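PDB 3G6S: putative endonuclease/exonuclease/phosphatase family protein from Bacteroides vulgatus ATCC 8482, which is probably a nuclease of the endonuclease/exonuclease/phosphatase family, cutting phosphodiester bonds in nucleic acid, though its own substrate is not established. Local coordinates for residues R147-A151 with D180-I185; K85-L91 with K122-K126; N10-D14 with W23-K27. One frame throughout, in Å; residues are numbered along the deposited sequence.

The three contacts lie in separate parts of one two-sheet alpha-beta sandwich. Interaction 3 sits at the end of strand 2-10 and includes Asn10, which binds Glu46 and Asp172 and touches His251, consistent with the metal-dependent active site of DNase I-like relatives. Interaction 1 pairs two helices on the other side of the chain's centre, about 28 Å from interaction 3 between centres and about 13 Å between nearest atoms. Interaction 2 joins two strands at one edge of the six-stranded sheet, its centre about 29 Å from that of interaction 1 and about 27 Å from that of interaction 3. None touches another; along the chain interaction 3 closes first, then 2 opens and closes, then 1 opens.

Interaction 1: R147-A151 with D180-I185; sequences RRQSA and DAYETI
Arg148 and Asp180 cross at about a right angle where their helices face each other, and Arg148 NE and Asp180 OD2 form a long salt bridge of 3.5 Å. The carboxylate oxygen lies at the edge of the guanidinium group and in its plane, but the two flat groups are turned 49° apart, so they do not meet as a flat pair. The other oxygen of the same carboxylate serves Arg147 through water: Asp180 OD1 accepts from the water at 2.9 Å, and Arg147 NE gives its hydrogen to it at 3.0 Å. Asp180 is thus shared between two successive arginines, one held directly and one by way of solvent, while Arg147 NH1 is bound to the carbonyl of Asp140.

Helices 144-161 and 180-186 run nearly parallel here, at 21° with their axes 8.7 Å apart. The first is the connecting helix of a beta-alpha-beta crossover between the parallel strands 131-138 and 167-172; the second follows strand 167-172, and its Tyr182 starts away from this contact, the ring meeting that of Phe225.

Ala181 and Ala151 each face the opposite helix, which fits the axis separation. The Arg147 CB methylene meets the Ala181 CB methyl at 3.8 Å. One turn on, Ala151 CB sits against both Thr184 OG1 and Ile185 CG2, the latter 3.3 Å away. With chi1 at 85°, the Thr184 hydroxyl is placed to reach back to Ala181 O in its own helix (OG1 to O 3.1 Å), which satisfies it although a methyl group faces it across the contact.

Interaction 2: K85-L91 with K122-K126; sequences KDKYEVL and KFKDK
Val90 lays its CG2 methyl against the ring of Phe123, 3.6 Å from CE1, and Tyr88 brings its CB to the neighbouring ring carbon CD1 at 3.9 Å. With CG anti to its carbonyl carbon (chi1 -77°), Phe123 sends its ring off the sheet on the side of Tyr88 and Val90, the CD1-CE1 edge beside them; Tyr83 meets the ring edge-to-face. Beyond Tyr88, Asp125 presents a carboxylate almost perpendicular to the tyrosine ring, OD1 3.7 Å from Tyr88 CE1, while its OD2 holds the backbone N of Thr128. This side of the sheet faces the interior of the sandwich, as the contacts of Tyr88 with Val4 and of Val90 with Ile65 indicate.

The backbones form an antiparallel pair at the edge of the six-stranded sheet, strand 88-97 being one of its two outermost strands. Glu89 N binds Lys124 O at 3.0 Å in an almost straight bond (170°), whereas the return bond from Lys124 N is weak. Leu91 N reaches Lys122 O at 2.8 Å, just where the chain turns a corner.

On the other face, Glu89 and Lys124 lie side by side and point the same way, joined by a weak salt bridge, OE1 to NZ 3.4 Å. The methyls of Leu91 rest on the aliphatic ends of Lys122 and Lys124. Past the last strand pair, Lys126 N binds Lys87 O at 3.2 Å. The Lys126 side chain, bent at chi2 and chi3, curls over the carbonyls of Asp86 and Lys87 until NZ binds Lys85 O, also at 3.2 Å.

The chemistry is therefore divided: apart from the buried Asp125 carboxylate, aromatic and aliphatic groups line the inner face and charged chains the outer one, and the Lys126 ammonium is bound by a main-chain carbonyl, not touching the Glu89 carboxylate.

Interaction 3: N10-D14 with W23-K27; sequences NIRYD and WQYRK
Arg26 points its guanidinium group at the main chain of Ile11 and Arg12, in the loop that leaves strand 2-10 of this DNase I-like fold. The loop begins with an Asx turn, Asn10 OD1 accepting from Arg12 N, while Asn10 ND2 binds Glu46 and Asp172, in what is probably the active-site cluster of the family.

The hydrogen bonds come mainly from Arg26. Its NH1 binds Ile11 O at 3.0 Å, in the plane of that carbonyl although the oxygen is tilted 31° from the guanidinium plane; NH2 adds a weak bond to the same oxygen. NH2 also binds Arg12 O at 3.2 Å, which lies close to the guanidinium plane. A bend at chi3 (-77°) turns the group across its own segment, one face against Trp23 CA, and NE and NH1 are further held by the carbonyls of Asn21 and Leu248. With an alanine here the carbonyls of Ile11 and Arg12 would probably lose these donors, and the water-mediated link to Tyr13 would go too. Elsewhere, Asp14 OD2 receives a weak bond from NE2 of the poorly ordered Gln24.

The apolar part is Ile11 against Trp23, with CD1 3.7 Å from CZ3 at the far end of the indole, whose NE1 is bound to Asp54. At the other end of the contact, Asp14 crosses Trp23 at about a right angle, its CB 3.9 Å from Trp23 CB.

Solvent completes the join: a water in the plane of the Arg26 guanidinium accepts from NH2 at 2.9 Å and donates to Tyr13 O at 2.7 Å.

Interaction 1: R147-A151 with D180-I185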
loop_
_atom_site.group_PDB
_atom_site.type_symbol
_atom_site.label_atom_id
_atom_site.label_comp_id
_atom_site.label_asym_id
_atom_site.label_seq_id
_atom_site.Cartn_x
_atom_site.Cartn_y
_atom_site.Cartn_z
ATOM N N ARG A 147 8.907 -6.154 -12.440
ATOM C CA ARG A 147 9.099 -5.389 -11.219
ATOM C C ARG A 147 9.954 -4.151 -11.445
ATOM O O ARG A 147 9.618 -3.065 -10.959
ATOM C CB ARG A 147 9.725 -6.248 -10.120
ATOM C CG ARG A 147 8.716 -7.080 -9.360
ATOM C CD ARG A 147 9.307 -7.569 -8.061
ATOM N NE ARG A 147 10.490 -8.406 -8.249
ATOM C CZ ARG A 147 10.459 -9.668 -8.672
ATOM N NH1 ARG A 147 9.302 -10.251 -8.958
ATOM N NH2 ARG A 147 11.588 -10.353 -8.790
ATOM N N ARG A 148 11.051 -4.307 -12.182
ATOM C CA ARG A 148 11.929 -3.177 -12.449
ATOM C C ARG A 148 11.184 -2.110 -13.241
ATOM O O ARG A 148 11.346 -0.915 -12.988
ATOM C CB ARG A 148 13.166 -3.610 -13.237
ATOM C CG ARG A 148 14.040 -2.421 -13.635
ATOM C CD ARG A 148 15.127 -2.771 -14.648
ATOM N NE ARG A 148 16.322 -3.362 -14.049
ATOM C CZ ARG A 148 17.493 -3.452 -14.681
ATOM N NH1 ARG A 148 17.610 -2.990 -15.919
ATOM N NH2 ARG A 148 18.548 -4.002 -14.084
ATOM N N GLN A 149 10.368 -2.545 -14.196
ATOM C CA GLN A 149 9.608 -1.616 -15.020
ATOM C C GLN A 149 8.501 -0.936 -14.239
ATOM O O GLN A 149 8.245 0.258 -14.421
ATOM C CB GLN A 149 9.013 -2.329 -16.241
ATOM C CG GLN A 149 10.037 -2.721 -17.294
ATOM C CD GLN A 149 10.968 -1.571 -17.651
ATOM O OE1 GLN A 149 10.520 -0.453 -17.921
ATOM N NE2 GLN A 149 12.271 -1.840 -17.651
ATOM N N SER A 150 7.835 -1.698 -13.377
ATOM C CA SER A 150 6.746 -1.160 -12.560
ATOM C C SER A 150 7.242 -0.008 -11.686
ATOM O O SER A 150 6.540 0.988 -11.498
ATOM C CB SER A 150 6.157 -2.259 -11.671
ATOM O OG SER A 150 5.437 -3.196 -12.445
ATOM N N ALA A 151 8.459 -0.157 -11.161
ATOM C CA ALA A 151 9.066 0.855 -10.314
ATOM C C ALA A 151 9.348 2.133 -11.102
ATOM O O ALA A 151 8.981 3.229 -10.682
ATOM C CB ALA A 151 10.343 0.315 -9.707
ATOM N N ASP A 180 16.432 -6.332 -6.679
ATOM C CA ASP A 180 16.872 -5.272 -7.565
ATOM C C ASP A 180 15.770 -4.227 -7.686
ATOM O O ASP A 180 16.045 -3.038 -7.789
ATOM C CB ASP A 180 17.230 -5.827 -8.949
ATOM C CG ASP A 180 16.140 -5.591 -9.972
ATOM O OD1 ASP A 180 15.133 -6.342 -9.970
ATOM O OD2 ASP A 180 16.282 -4.640 -10.779
ATOM N N ALA A 181 14.518 -4.665 -7.674
ATOM C CA ALA A 181 13.414 -3.719 -7.778
ATOM C C ALA A 181 13.524 -2.721 -6.629
ATOM O O ALA A 181 13.281 -1.530 -6.799
ATOM C CB ALA A 181 12.066 -4.444 -7.727
ATOM N N TYR A 182 13.893 -3.206 -5.452
ATOM C CA TYR A 182 14.033 -2.316 -4.317
ATOM C C TYR A 182 15.138 -1.319 -4.602
ATOM O O TYR A 182 15.067 -0.158 -4.195
ATOM C CB TYR A 182 14.371 -3.103 -3.057
ATOM C CG TYR A 182 14.670 -2.234 -1.863
ATOM C CD1 TYR A 182 15.944 -1.677 -1.675
ATOM C CD2 TYR A 182 13.703 -2.004 -0.892
ATOM C CE1 TYR A 182 16.241 -0.929 -0.545
ATOM C CE2 TYR A 182 13.991 -1.253 0.240
ATOM C CZ TYR A 182 15.255 -0.727 0.411
ATOM O OH TYR A 182 15.531 -0.038 1.567
ATOM N N GLU A 183 16.163 -1.776 -5.307
ATOM C CA GLU A 183 17.292 -0.923 -5.625
ATOM C C GLU A 183 16.972 0.092 -6.727
ATOM O O GLU A 183 17.511 1.195 -6.722
ATOM C CB GLU A 183 18.484 -1.793 -6.021
ATOM C CG GLU A 183 19.812 -1.075 -5.995
ATOM C CD GLU A 183 20.503 -1.115 -7.340
ATOM O OE1 GLU A 183 21.657 -0.643 -7.440
ATOM O OE2 GLU A 183 19.887 -1.623 -8.302
ATOM N N THR A 184 16.086 -0.263 -7.656
ATOM C CA THR A 184 15.743 0.664 -8.734
ATOM C C THR A 184 14.953 1.881 -8.234
ATOM O O THR A 184 15.100 2.974 -8.776
ATOM C CB THR A 184 14.937 -0.013 -9.880
ATOM O OG1 THR A 184 13.543 -0.027 -9.553
ATOM C CG2 THR A 184 15.414 -1.438 -10.107
ATOM N N ILE A 185 14.113 1.711 -7.214
ATOM C CA ILE A 185 13.362 2.859 -6.701
ATOM C C ILE A 185 14.107 3.565 -5.584
ATOM O O ILE A 185 13.761 4.681 -5.205
ATOM C CB ILE A 185 11.971 2.473 -6.169
ATOM C CG1 ILE A 185 12.025 1.122 -5.479
ATOM C CG2 ILE A 185 10.967 2.494 -7.293
ATOM C CD1 ILE A 185 10.658 0.584 -5.123
HETATM O O HOH W 1 13.430 -7.782 -8.054
#

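Interaction 2: K85-L91 with K122-K126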
loop_
_atom_site.group_PDB
_atom_site.type_symbol
_atom_site.label_atom_id
_atom_site.label_comp_id
_atom_site.label_asym_id
_atom_site.label_seq_id
_atom_site.Cartn_x
_atom_site.Cartn_y
_atom_site.Cartn_z
ATOM N N LYS A 85 -12.470 11.132 5.262
ATOM C CA LYS A 85 -13.306 12.035 4.460
ATOM C C LYS A 85 -13.205 13.488 4.914
ATOM O O LYS A 85 -13.108 14.398 4.092
ATOM C CB LYS A 85 -14.775 11.613 4.545
ATOM C CG LYS A 85 -15.000 10.123 4.407
ATOM C CD LYS A 85 -16.435 9.713 4.729
ATOM C CE LYS A 85 -17.389 10.034 3.592
ATOM N NZ LYS A 85 -18.727 9.410 3.802
ATOM N N ASP A 86 -13.228 13.685 6.230
ATOM C CA ASP A 86 -13.177 15.008 6.833
ATOM C C ASP A 86 -11.790 15.643 6.889
ATOM O O ASP A 86 -11.671 16.857 7.043
ATOM C CB ASP A 86 -13.787 14.959 8.243
ATOM C CG ASP A 86 -13.107 13.938 9.146
ATOM O OD1 ASP A 86 -13.172 12.716 8.850
ATOM O OD2 ASP A 86 -12.504 14.355 10.166
ATOM N N LYS A 87 -10.739 14.841 6.767
ATOM C CA LYS A 87 -9.388 15.387 6.814
ATOM C C LYS A 87 -8.790 15.736 5.461
ATOM O O LYS A 87 -8.143 16.771 5.320
ATOM C CB LYS A 87 -8.436 14.417 7.511
ATOM C CG LYS A 87 -8.378 14.529 9.014
ATOM C CD LYS A 87 -7.005 14.057 9.460
ATOM C CE LYS A 87 -6.848 14.031 10.958
ATOM N NZ LYS A 87 -5.449 13.651 11.298
ATOM N N TYR A 88 -9.005 14.878 4.470
ATOM C CA TYR A 88 -8.435 15.102 3.145
ATOM C C TYR A 88 -9.441 15.127 2.005
ATOM O O TYR A 88 -10.444 14.411 2.020
ATOM C CB TYR A 88 -7.401 14.019 2.853
ATOM C CG TYR A 88 -6.499 13.746 4.025
ATOM C CD1 TYR A 88 -5.420 14.582 4.311
ATOM C CD2 TYR A 88 -6.767 12.690 4.892
ATOM C CE1 TYR A 88 -4.635 14.374 5.435
ATOM C CE2 TYR A 88 -5.990 12.473 6.022
ATOM C CZ TYR A 88 -4.929 13.316 6.292
ATOM O OH TYR A 88 -4.173 13.117 7.426
ATOM N N GLU A 89 -9.157 15.956 1.005
ATOM C CA GLU A 89 -10.010 16.055 -0.168
ATOM C C GLU A 89 -9.241 15.482 -1.350
ATOM O O GLU A 89 -8.036 15.679 -1.465
ATOM C CB GLU A 89 -10.356 17.507 -0.455
ATOM C CG GLU A 89 -11.368 17.679 -1.566
ATOM C CD GLU A 89 -11.275 19.049 -2.203
ATOM O OE1 GLU A 89 -11.197 20.050 -1.455
ATOM O OE2 GLU A 89 -11.288 19.127 -3.453
ATOM N N VAL A 90 -9.936 14.762 -2.219
ATOM C CA VAL A 90 -9.304 14.163 -3.386
ATOM C C VAL A 90 -9.425 15.095 -4.583
ATOM O O VAL A 90 -10.522 15.288 -5.106
ATOM C CB VAL A 90 -9.960 12.824 -3.748
ATOM C CG1 VAL A 90 -9.394 12.309 -5.054
ATOM C CG2 VAL A 90 -9.723 11.821 -2.635
ATOM N N LEU A 91 -8.307 15.677 -5.015
ATOM C CA LEU A 91 -8.341 16.581 -6.160
ATOM C C LEU A 91 -8.456 15.773 -7.446
ATOM O O LEU A 91 -9.149 16.165 -8.388
ATOM C CB LEU A 91 -7.081 17.444 -6.204
ATOM C CG LEU A 91 -6.920 18.420 -5.041
ATOM C CD1 LEU A 91 -5.579 19.116 -5.150
ATOM C CD2 LEU A 91 -8.063 19.426 -5.054
ATOM N N LYS A 122 -4.241 12.471 -5.863
ATOM C CA LYS A 122 -3.638 13.744 -5.517
ATOM C C LYS A 122 -4.531 14.305 -4.395
ATOM O O LYS A 122 -5.681 14.682 -4.626
ATOM C CB LYS A 122 -3.648 14.631 -6.756
ATOM C CG LYS A 122 -3.067 16.019 -6.602
ATOM C CD LYS A 122 -3.099 16.742 -7.944
ATOM C CE LYS A 122 -2.702 18.192 -7.800
ATOM N NZ LYS A 122 -2.935 18.952 -9.058
ATOM N N PHE A 123 -3.997 14.331 -3.178
ATOM C CA PHE A 123 -4.725 14.796 -1.996
ATOM C C PHE A 123 -4.477 16.240 -1.631
ATOM O O PHE A 123 -3.571 16.880 -2.141
ATOM C CB PHE A 123 -4.346 13.957 -0.775
ATOM C CG PHE A 123 -4.987 12.611 -0.738
ATOM C CD1 PHE A 123 -6.358 12.485 -0.547
ATOM C CD2 PHE A 123 -4.218 11.457 -0.839
ATOM C CE1 PHE A 123 -6.955 11.225 -0.447
ATOM C CE2 PHE A 123 -4.808 10.192 -0.739
ATOM C CZ PHE A 123 -6.183 10.081 -0.543
ATOM N N LYS A 124 -5.296 16.745 -0.724
ATOM C CA LYS A 124 -5.142 18.101 -0.230
ATOM C C LYS A 124 -5.599 18.074 1.202
ATOM O O LYS A 124 -6.672 17.557 1.505
ATOM C CB LYS A 124 -5.998 19.107 -1.000
ATOM C CG LYS A 124 -5.756 20.538 -0.515
ATOM C CD LYS A 124 -7.048 21.335 -0.323
ATOM C CE LYS A 124 -7.653 21.780 -1.647
ATOM N NZ LYS A 124 -8.901 22.559 -1.440
ATOM N N ASP A 125 -4.778 18.614 2.086
ATOM C CA ASP A 125 -5.135 18.649 3.491
ATOM C C ASP A 125 -6.127 19.796 3.642
ATOM O O ASP A 125 -5.747 20.961 3.546
ATOM C CB ASP A 125 -3.893 18.917 4.343
ATOM C CG ASP A 125 -4.166 18.792 5.823
ATOM O OD1 ASP A 125 -3.697 17.805 6.432
ATOM O OD2 ASP A 125 -4.859 19.673 6.380
ATOM N N LYS A 126 -7.395 19.470 3.865
ATOM C CA LYS A 126 -8.409 20.504 4.003
ATOM C C LYS A 126 -8.342 21.189 5.354
ATOM O O LYS A 126 -9.344 21.328 6.043
ATOM C CB LYS A 126 -9.810 19.927 3.761
ATOM C CG LYS A 126 -10.182 18.793 4.672
ATOM C CD LYS A 126 -11.006 17.754 3.934
ATOM C CE LYS A 126 -12.260 18.337 3.319
ATOM N NZ LYS A 126 -13.102 17.253 2.744
#

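Interaction 3: N10-D14 with W23-K27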
loop_
_atom_site.group_PDB
_atom_site.type_symbol
_atom_site.label_atom_id
_atom_site.label_comp_id
_atom_site.label_asym_id
_atom_site.label_seq_id
_atom_site.Cartn_x
_atom_site.Cartn_y
_atom_site.Cartn_z
ATOM N N ASN A 10 -1.623 -5.499 3.347
ATOM C CA ASN A 10 -2.162 -6.543 2.475
ATOM C C ASN A 10 -3.155 -7.285 3.373
ATOM O O ASN A 10 -2.770 -7.851 4.393
ATOM C CB ASN A 10 -1.043 -7.502 2.030
ATOM C CG ASN A 10 -1.520 -8.539 1.005
ATOM O OD1 ASN A 10 -2.649 -9.035 1.073
ATOM N ND2 ASN A 10 -0.646 -8.886 0.071
ATOM N N ILE A 11 -4.427 -7.291 3.000
ATOM C CA ILE A 11 -5.423 -7.939 3.830
ATOM C C ILE A 11 -5.724 -9.397 3.500
ATOM O O ILE A 11 -6.537 -10.021 4.176
ATOM C CB ILE A 11 -6.736 -7.152 3.799
ATOM C CG1 ILE A 11 -7.319 -7.155 2.394
ATOM C CG2 ILE A 11 -6.483 -5.714 4.228
ATOM C CD1 ILE A 11 -8.684 -6.538 2.326
ATOM N N ARG A 12 -5.068 -9.945 2.477
ATOM C CA ARG A 12 -5.300 -11.333 2.059
ATOM C C ARG A 12 -6.703 -11.456 1.468
ATOM O O ARG A 12 -7.692 -11.400 2.196
ATOM C CB ARG A 12 -5.165 -12.283 3.251
ATOM C CG ARG A 12 -5.595 -13.702 2.948
ATOM C CD ARG A 12 -4.686 -14.375 1.948
ATOM N NE ARG A 12 -5.253 -15.649 1.525
ATOM C CZ ARG A 12 -4.679 -16.491 0.671
ATOM N NH1 ARG A 12 -3.500 -16.204 0.136
ATOM N NH2 ARG A 12 -5.289 -17.622 0.345
ATOM N N TYR A 13 -6.792 -11.638 0.155
ATOM C CA TYR A 13 -8.092 -11.739 -0.493
ATOM C C TYR A 13 -8.991 -12.800 0.141
ATOM O O TYR A 13 -8.512 -13.777 0.723
ATOM C CB TYR A 13 -7.922 -12.014 -1.993
ATOM C CG TYR A 13 -7.509 -13.423 -2.322
ATOM C CD1 TYR A 13 -8.463 -14.419 -2.526
ATOM C CD2 TYR A 13 -6.164 -13.765 -2.429
ATOM C CE1 TYR A 13 -8.086 -15.722 -2.833
ATOM C CE2 TYR A 13 -5.775 -15.065 -2.734
ATOM C CZ TYR A 13 -6.737 -16.038 -2.936
ATOM O OH TYR A 13 -6.357 -17.329 -3.243
ATOM N N ASP A 14 -10.298 -12.574 0.027
ATOM C CA ASP A 14 -11.326 -13.465 0.560
ATOM C C ASP A 14 -11.273 -14.840 -0.102
ATOM O O ASP A 14 -11.564 -14.977 -1.289
ATOM C CB ASP A 14 -12.714 -12.855 0.331
ATOM C CG ASP A 14 -13.838 -13.704 0.915
ATOM O OD1 ASP A 14 -13.742 -14.950 0.869
ATOM O OD2 ASP A 14 -14.831 -13.121 1.408
ATOM N N TRP A 23 -11.671 -14.225 5.394
ATOM C CA TRP A 23 -11.963 -12.811 5.543
ATOM C C TRP A 23 -13.146 -12.519 6.465
ATOM O O TRP A 23 -13.177 -11.487 7.143
ATOM C CB TRP A 23 -12.220 -12.191 4.168
ATOM C CG TRP A 23 -12.774 -10.818 4.233
ATOM C CD1 TRP A 23 -14.052 -10.444 3.975
ATOM C CD2 TRP A 23 -12.070 -9.629 4.611
ATOM N NE1 TRP A 23 -14.196 -9.089 4.168
ATOM C CE2 TRP A 23 -12.994 -8.566 4.559
ATOM C CE3 TRP A 23 -10.749 -9.362 4.990
ATOM C CZ2 TRP A 23 -12.637 -7.247 4.870
ATOM C CZ3 TRP A 23 -10.392 -8.048 5.299
ATOM C CH2 TRP A 23 -11.336 -7.009 5.237
ATOM N N GLN A 24 -14.119 -13.421 6.494
ATOM C CA GLN A 24 -15.287 -13.216 7.343
ATOM C C GLN A 24 -14.920 -13.127 8.827
ATOM O O GLN A 24 -15.572 -12.408 9.583
ATOM C CB GLN A 24 -16.313 -14.334 7.119
ATOM C CG GLN A 24 -16.882 -14.392 5.693
ATOM C CD GLN A 24 -17.420 -13.046 5.206
ATOM O OE1 GLN A 24 -18.189 -12.382 5.905
ATOM N NE2 GLN A 24 -17.027 -12.649 3.997
ATOM N N TYR A 25 -13.870 -13.836 9.239
ATOM C CA TYR A 25 -13.449 -13.825 10.639
ATOM C C TYR A 25 -12.413 -12.745 10.950
ATOM O O TYR A 25 -11.970 -12.614 12.089
ATOM C CB TYR A 25 -12.877 -15.197 11.034
ATOM C CG TYR A 25 -13.769 -16.365 10.676
ATOM C CD1 TYR A 25 -15.059 -16.469 11.196
ATOM C CD2 TYR A 25 -13.337 -17.343 9.781
ATOM C CE1 TYR A 25 -15.905 -17.518 10.830
ATOM C CE2 TYR A 25 -14.172 -18.397 9.407
ATOM C CZ TYR A 25 -15.455 -18.477 9.931
ATOM O OH TYR A 25 -16.295 -19.493 9.530
ATOM N N ARG A 26 -12.040 -11.961 9.944
ATOM C CA ARG A 26 -11.039 -10.924 10.131
ATOM C C ARG A 26 -11.581 -9.530 9.864
ATOM O O ARG A 26 -11.002 -8.538 10.315
ATOM C CB ARG A 26 -9.844 -11.219 9.226
ATOM C CG ARG A 26 -9.292 -12.614 9.471
ATOM C CD ARG A 26 -8.015 -12.905 8.702
ATOM N NE ARG A 26 -8.235 -13.193 7.282
ATOM C CZ ARG A 26 -8.211 -12.282 6.314
ATOM N NH1 ARG A 26 -7.984 -11.005 6.602
ATOM N NH2 ARG A 26 -8.377 -12.656 5.053
ATOM N N LYS A 27 -12.698 -9.474 9.137
ATOM C CA LYS A 27 -13.371 -8.223 8.775
ATOM C C LYS A 27 -13.356 -7.181 9.890
ATOM O O LYS A 27 -12.807 -6.100 9.722
ATOM C CB LYS A 27 -14.839 -8.475 8.415
ATOM C CG LYS A 27 -15.105 -9.393 7.233
ATOM C CD LYS A 27 -16.566 -9.256 6.749
ATOM C CE LYS A 27 -17.583 -9.422 7.882
ATOM N NZ LYS A 27 -18.934 -8.969 7.467
HETATM O O HOH W 2 -9.076 -14.742 3.221
#